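Local atomic coordinates of endonuclease V (Bacillus subtilis, PDB entry 3GA2), a protein that probably repairs deaminated DNA by cutting the strand at the second phosphodiester bond 3' to a deoxyinosine, with magnesium as cofactor. Residues V20-I28 with N124-F134. The protein carries 1 engineered substitution. Sequence-based numbering, arbitrary orientation.
Sequences VQFNLKNRI and NHMGVATHAAF
Leu24 meets three groups of segment 124-134. Its CB stands over one face of the Phe134 ring, 4.0 Å from the centroid and offset toward the rim, a CH-pi contact. The selenomethionine side chain of Met126 crosses that of Leu24 at about a right angle, bringing its methyl CE a tight 3.5 Å from Leu24 CB. Leu24 CD1 approaches the His131 ring obliquely, 3.4 Å from His131 NE2. Ile28 CG1 reaches the Phe134 ring at its edge; Ile28 CD1 packs 3.9 Å from Thr130 CG2, whose OG1 is bonded to the Gly193 carbonyl.

Farther out, the Lys25 chain crosses the Asn124 side chain at about a right angle, its CD passing close to Asn124 O. With CG anti to the backbone N (chi1 -174°) and a bend at chi3, Lys25 NZ comes 2.6 Å from Asn124 OD1. The C=O...N angle of 95° puts NZ above the carbonyl plane, off the lone pairs and only 2.9 Å from Asn124 ND2, a second donor. Asn124 ND2 also sits over a face of Phe22, the amide nearly upright on the ring. Cutting Lys25 back to an alanine would probably leave Asn124 OD1 without this donor and its amide freer to turn.

Beside Met126, Gln21 slides past in the opposite direction, and a water accepts from Gln21 NE2, donates to Met126 O and bonds His131 ND1. In this RNase H-like fold, away from the predicted magnesium site, the end of helix 14-25 and the turn after it pack on loop 124-127 and helix 128-136, segments 20-25 and 128-134 crossing at 73°. The chemistry is a tight apolar centre round Leu24, flanked by a water-bridged polar group and one off-axis lysine bond.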
ATOM      1  N   VAL A  20      -8.871  -4.784 -16.872  1.00 28.49           N
ATOM      2  CA  VAL A  20      -7.581  -4.201 -16.520  1.00 27.22           C
ATOM      3  C   VAL A  20      -6.910  -5.060 -15.448  1.00 17.38           C
ATOM      4  O   VAL A  20      -5.737  -5.391 -15.565  1.00 16.73           O
ATOM      5  CB  VAL A  20      -7.739  -2.751 -15.990  1.00 31.60           C
ATOM      6  CG1 VAL A  20      -6.384  -2.194 -15.566  1.00 31.34           C
ATOM      7  CG2 VAL A  20      -8.347  -1.865 -17.071  1.00 29.18           C
ATOM      8  N   GLN A  21      -7.660  -5.430 -14.413  1.00 20.96           N
ATOM      9  CA  GLN A  21      -7.104  -6.248 -13.342  1.00 21.95           C
ATOM     10  C   GLN A  21      -6.595  -7.584 -13.858  1.00 25.84           C
ATOM     11  O   GLN A  21      -5.475  -7.997 -13.550  1.00 24.58           O
ATOM     12  CB  GLN A  21      -8.141  -6.516 -12.250  1.00 17.96           C
ATOM     13  CG  GLN A  21      -8.610  -5.285 -11.507  1.00 17.70           C
ATOM     14  CD  GLN A  21      -9.446  -5.628 -10.290  1.00 21.83           C
ATOM     15  OE1 GLN A  21     -10.228  -6.585 -10.304  1.00 28.31           O
ATOM     16  NE2 GLN A  21      -9.300  -4.837  -9.232  1.00 16.36           N
ATOM     17  N   PHE A  22      -7.424  -8.265 -14.639  1.00 26.20           N
ATOM     18  CA  PHE A  22      -7.050  -9.568 -15.173  1.00 30.95           C
ATOM     19  C   PHE A  22      -5.810  -9.510 -16.055  1.00 26.98           C
ATOM     20  O   PHE A  22      -5.015 -10.450 -16.089  1.00 26.54           O
ATOM     21  CB  PHE A  22      -8.231 -10.183 -15.931  1.00 37.22           C
ATOM     22  CG  PHE A  22      -9.275 -10.794 -15.029  1.00 43.92           C
ATOM     23  CD1 PHE A  22      -8.925 -11.776 -14.107  1.00 39.50           C
ATOM     24  CD2 PHE A  22     -10.607 -10.405 -15.115  1.00 44.90           C
ATOM     25  CE1 PHE A  22      -9.885 -12.361 -13.284  1.00 30.56           C
ATOM     26  CE2 PHE A  22     -11.574 -10.986 -14.293  1.00 45.28           C
ATOM     27  CZ  PHE A  22     -11.210 -11.967 -13.378  1.00 38.07           C
ATOM     28  N   ASN A  23      -5.634  -8.402 -16.761  1.00 24.82           N
ATOM     29  CA  ASN A  23      -4.470  -8.251 -17.616  1.00 25.46           C
ATOM     30  C   ASN A  23      -3.219  -8.105 -16.759  1.00 30.69           C
ATOM     31  O   ASN A  23      -2.260  -8.858 -16.911  1.00 29.48           O
ATOM     32  CB  ASN A  23      -4.630  -7.021 -18.514  1.00 37.51           C
ATOM     33  CG  ASN A  23      -5.570  -7.269 -19.678  1.00 44.52           C
ATOM     34  OD1 ASN A  23      -5.973  -6.339 -20.378  1.00 47.00           O
ATOM     35  ND2 ASN A  23      -5.914  -8.531 -19.898  1.00 38.23           N
ATOM     36  N   LEU A  24      -3.236  -7.137 -15.851  1.00 27.64           N
ATOM     37  CA  LEU A  24      -2.092  -6.896 -14.983  1.00 29.45           C
ATOM     38  C   LEU A  24      -1.807  -8.069 -14.051  1.00 27.25           C
ATOM     39  O   LEU A  24      -0.649  -8.362 -13.753  1.00 25.23           O
ATOM     40  CB  LEU A  24      -2.321  -5.629 -14.162  1.00 28.21           C
ATOM     41  CG  LEU A  24      -2.511  -4.353 -14.985  1.00 30.23           C
ATOM     42  CD1 LEU A  24      -2.805  -3.199 -14.045  1.00 18.15           C
ATOM     43  CD2 LEU A  24      -1.262  -4.071 -15.816  1.00 23.24           C
ATOM     44  N   LYS A  25      -2.864  -8.742 -13.606  1.00 22.55           N
ATOM     45  CA  LYS A  25      -2.724  -9.874 -12.702  1.00 21.82           C
ATOM     46  C   LYS A  25      -1.820 -10.954 -13.282  1.00 26.26           C
ATOM     47  O   LYS A  25      -1.115 -11.641 -12.548  1.00 26.57           O
ATOM     48  CB  LYS A  25      -4.098 -10.468 -12.379  1.00 28.44           C
ATOM     49  CG  LYS A  25      -4.061 -11.560 -11.329  1.00 34.30           C
ATOM     50  CD  LYS A  25      -5.454 -11.946 -10.853  1.00 31.79           C
ATOM     51  CE  LYS A  25      -6.283 -12.570 -11.951  1.00 41.08           C
ATOM     52  NZ  LYS A  25      -7.591 -13.048 -11.427  1.00 39.40           N
ATOM     53  N   ASN A  26      -1.834 -11.105 -14.599  1.00 30.50           N
ATOM     54  CA  ASN A  26      -1.000 -12.113 -15.228  1.00 39.87           C
ATOM     55  C   ASN A  26       0.436 -11.629 -15.367  1.00 32.74           C
ATOM     56  O   ASN A  26       1.300 -12.352 -15.859  1.00 39.88           O
ATOM     57  CB  ASN A  26      -1.576 -12.496 -16.594  1.00 42.42           C
ATOM     58  CG  ASN A  26      -2.922 -13.186 -16.479  1.00 49.98           C
ATOM     59  OD1 ASN A  26      -3.062 -14.183 -15.765  1.00 54.34           O
ATOM     60  ND2 ASN A  26      -3.920 -12.661 -17.179  1.00 56.18           N
ATOM     61  N   ARG A  27       0.687 -10.403 -14.920  1.00 30.98           N
ATOM     62  CA  ARG A  27       2.023  -9.818 -14.989  1.00 28.42           C
ATOM     63  C   ARG A  27       2.649  -9.680 -13.599  1.00 23.35           C
ATOM     64  O   ARG A  27       3.656  -8.994 -13.427  1.00 21.11           O
ATOM     65  CB  ARG A  27       1.961  -8.448 -15.676  1.00 30.33           C
ATOM     66  CG  ARG A  27       1.533  -8.508 -17.139  1.00 37.00           C
ATOM     67  CD  ARG A  27       1.355  -7.113 -17.731  1.00 48.99           C
ATOM     68  NE  ARG A  27       2.560  -6.297 -17.578  1.00 57.17           N
ATOM     69  CZ  ARG A  27       2.663  -5.027 -17.959  1.00 56.57           C
ATOM     70  NH1 ARG A  27       1.632  -4.409 -18.524  1.00 51.15           N
ATOM     71  NH2 ARG A  27       3.797  -4.369 -17.766  1.00 57.84           N
ATOM     72  N   ILE A  28       2.048 -10.334 -12.613  1.00 16.19           N
ATOM     73  CA  ILE A  28       2.558 -10.285 -11.250  1.00 17.18           C
ATOM     74  C   ILE A  28       3.769 -11.193 -11.099  1.00 15.99           C
ATOM     75  O   ILE A  28       3.757 -12.341 -11.545  1.00 21.53           O
ATOM     76  CB  ILE A  28       1.478 -10.714 -10.236  1.00 16.51           C
ATOM     77  CG1 ILE A  28       0.352  -9.679 -10.239  1.00 14.92           C
ATOM     78  CG2 ILE A  28       2.092 -10.877  -8.848  1.00  9.87           C
ATOM     79  CD1 ILE A  28      -0.858 -10.060  -9.434  1.00 14.15           C
ATOM     80  N   ASN A 124      -8.725 -10.588  -6.103  1.00 13.58           N
ATOM     81  CA  ASN A 124      -8.136 -10.946  -7.380  1.00 16.62           C
ATOM     82  C   ASN A 124      -6.651 -10.611  -7.418  1.00 10.32           C
ATOM     83  O   ASN A 124      -6.101 -10.295  -8.474  1.00 17.66           O
ATOM     84  CB  ASN A 124      -8.890 -10.229  -8.501  1.00 21.62           C
ATOM     85  CG  ASN A 124      -9.019 -11.076  -9.746  1.00 32.39           C
ATOM     86  OD1 ASN A 124      -9.314 -12.268  -9.665  1.00 41.58           O
ATOM     87  ND2 ASN A 124      -8.813 -10.466 -10.906  1.00 36.49           N
ATOM     88  N   HIS A 125      -6.009 -10.697  -6.253  1.00 13.59           N
ATOM     89  CA  HIS A 125      -4.581 -10.403  -6.117  1.00 11.86           C
ATOM     90  C   HIS A 125      -4.270  -9.050  -6.740  1.00 14.72           C
ATOM     91  O   HIS A 125      -3.157  -8.811  -7.195  1.00 16.89           O
ATOM     92  CB  HIS A 125      -3.752 -11.496  -6.805  1.00 18.26           C
ATOM     93  CG  HIS A 125      -3.824 -12.829  -6.124  1.00 18.60           C
ATOM     94  ND1 HIS A 125      -3.892 -14.019  -6.816  1.00 20.39           N
ATOM     95  CD2 HIS A 125      -3.822 -13.161  -4.809  1.00 10.52           C
ATOM     96  CE1 HIS A 125      -3.933 -15.026  -5.960  1.00 10.07           C
ATOM     97  NE2 HIS A 125      -3.892 -14.531  -4.736  1.00 10.83           N
HETATM   98  N   MSE A 126      -5.246  -8.151  -6.749  1.00 19.52           N
HETATM   99  CA  MSE A 126      -5.012  -6.859  -7.367  1.00 18.13           C
HETATM  100  C   MSE A 126      -5.285  -5.661  -6.460  1.00 17.89           C
HETATM  101  O   MSE A 126      -5.900  -4.681  -6.881  1.00 16.05           O
HETATM  102  CB  MSE A 126      -5.835  -6.770  -8.651  1.00 14.13           C
HETATM  103  CG  MSE A 126      -5.216  -5.909  -9.739  1.00 42.34           C
HETATM  104 SE   MSE A 126      -3.383  -6.397 -10.194  1.00 35.68          SE
HETATM  105  CE  MSE A 126      -2.863  -4.683 -10.886  1.00 47.45           C
ATOM    106  N   GLY A 127      -4.835  -5.756  -5.209  1.00  9.61           N
ATOM    107  CA  GLY A 127      -5.000  -4.657  -4.274  1.00  6.67           C
ATOM    108  C   GLY A 127      -4.121  -3.491  -4.717  1.00  9.77           C
ATOM    109  O   GLY A 127      -3.209  -3.665  -5.530  1.00 10.85           O
ATOM    110  N   VAL A 128      -4.382  -2.308  -4.170  1.00 10.79           N
ATOM    111  CA  VAL A 128      -3.646  -1.098  -4.528  1.00  8.24           C
ATOM    112  C   VAL A 128      -2.118  -1.227  -4.515  1.00 17.07           C
ATOM    113  O   VAL A 128      -1.442  -0.728  -5.419  1.00 10.11           O
ATOM    114  CB  VAL A 128      -4.086   0.105  -3.623  1.00 12.84           C
ATOM    115  CG1 VAL A 128      -3.664  -0.131  -2.183  1.00  5.63           C
ATOM    116  CG2 VAL A 128      -3.505   1.417  -4.155  1.00 13.45           C
ATOM    117  N   ALA A 129      -1.560  -1.904  -3.514  1.00 14.12           N
ATOM    118  CA  ALA A 129      -0.105  -2.050  -3.461  1.00 16.37           C
ATOM    119  C   ALA A 129       0.431  -2.776  -4.699  1.00 18.59           C
ATOM    120  O   ALA A 129       1.450  -2.384  -5.274  1.00 16.73           O
ATOM    121  CB  ALA A 129       0.311  -2.799  -2.191  1.00 16.76           C
ATOM    122  N   THR A 130      -0.256  -3.836  -5.107  1.00 11.05           N
ATOM    123  CA  THR A 130       0.163  -4.594  -6.275  1.00  8.15           C
ATOM    124  C   THR A 130      -0.061  -3.778  -7.549  1.00 10.89           C
ATOM    125  O   THR A 130       0.835  -3.640  -8.386  1.00 11.93           O
ATOM    126  CB  THR A 130      -0.615  -5.930  -6.375  1.00 10.26           C
ATOM    127  OG1 THR A 130      -0.311  -6.742  -5.234  1.00  9.07           O
ATOM    128  CG2 THR A 130      -0.234  -6.691  -7.649  1.00 12.34           C
ATOM    129  N   HIS A 131      -1.264  -3.230  -7.674  1.00 11.63           N
ATOM    130  CA  HIS A 131      -1.644  -2.432  -8.828  1.00 16.63           C
ATOM    131  C   HIS A 131      -0.707  -1.233  -9.040  1.00 18.52           C
ATOM    132  O   HIS A 131      -0.237  -0.996 -10.155  1.00 15.84           O
ATOM    133  CB  HIS A 131      -3.098  -1.957  -8.661  1.00 15.48           C
ATOM    134  CG  HIS A 131      -3.750  -1.527  -9.938  1.00 18.94           C
ATOM    135  ND1 HIS A 131      -5.114  -1.341 -10.050  1.00 22.47           N
ATOM    136  CD2 HIS A 131      -3.233  -1.242 -11.156  1.00 17.82           C
ATOM    137  CE1 HIS A 131      -5.403  -0.958 -11.281  1.00 25.80           C
ATOM    138  NE2 HIS A 131      -4.280  -0.890 -11.973  1.00 12.38           N
ATOM    139  N   ALA A 132      -0.436  -0.482  -7.977  1.00 14.40           N
ATOM    140  CA  ALA A 132       0.446   0.677  -8.074  1.00 14.56           C
ATOM    141  C   ALA A 132       1.853   0.297  -8.536  1.00 11.28           C
ATOM    142  O   ALA A 132       2.532   1.087  -9.192  1.00 11.64           O
ATOM    143  CB  ALA A 132       0.520   1.391  -6.726  1.00 14.92           C
ATOM    144  N   ALA A 133       2.286  -0.913  -8.199  1.00 10.49           N
ATOM    145  CA  ALA A 133       3.624  -1.363  -8.570  1.00 15.31           C
ATOM    146  C   ALA A 133       3.901  -1.239 -10.063  1.00 14.45           C
ATOM    147  O   ALA A 133       4.991  -0.832 -10.460  1.00 17.04           O
ATOM    148  CB  ALA A 133       3.837  -2.794  -8.124  1.00 17.11           C
ATOM    149  N   PHE A 134       2.923  -1.588 -10.892  1.00 17.18           N
ATOM    150  CA  PHE A 134       3.131  -1.500 -12.331  1.00 13.77           C
ATOM    151  C   PHE A 134       3.465  -0.078 -12.760  1.00 14.22           C
ATOM    152  O   PHE A 134       4.356   0.130 -13.581  1.00 21.88           O
ATOM    153  CB  PHE A 134       1.903  -2.004 -13.089  1.00 24.06           C
ATOM    154  CG  PHE A 134       1.584  -3.443 -12.825  1.00 12.74           C
ATOM    155  CD1 PHE A 134       0.615  -3.794 -11.892  1.00 19.36           C
ATOM    156  CD2 PHE A 134       2.266  -4.449 -13.492  1.00 16.79           C
ATOM    157  CE1 PHE A 134       0.328  -5.134 -11.626  1.00 15.16           C
ATOM    158  CE2 PHE A 134       1.989  -5.792 -13.235  1.00 19.16           C
ATOM    159  CZ  PHE A 134       1.018  -6.132 -12.299  1.00 16.14           C
TER
HETATM  160  O   HOH W   1      -7.133  -3.062  -8.985  1.00 18.39           O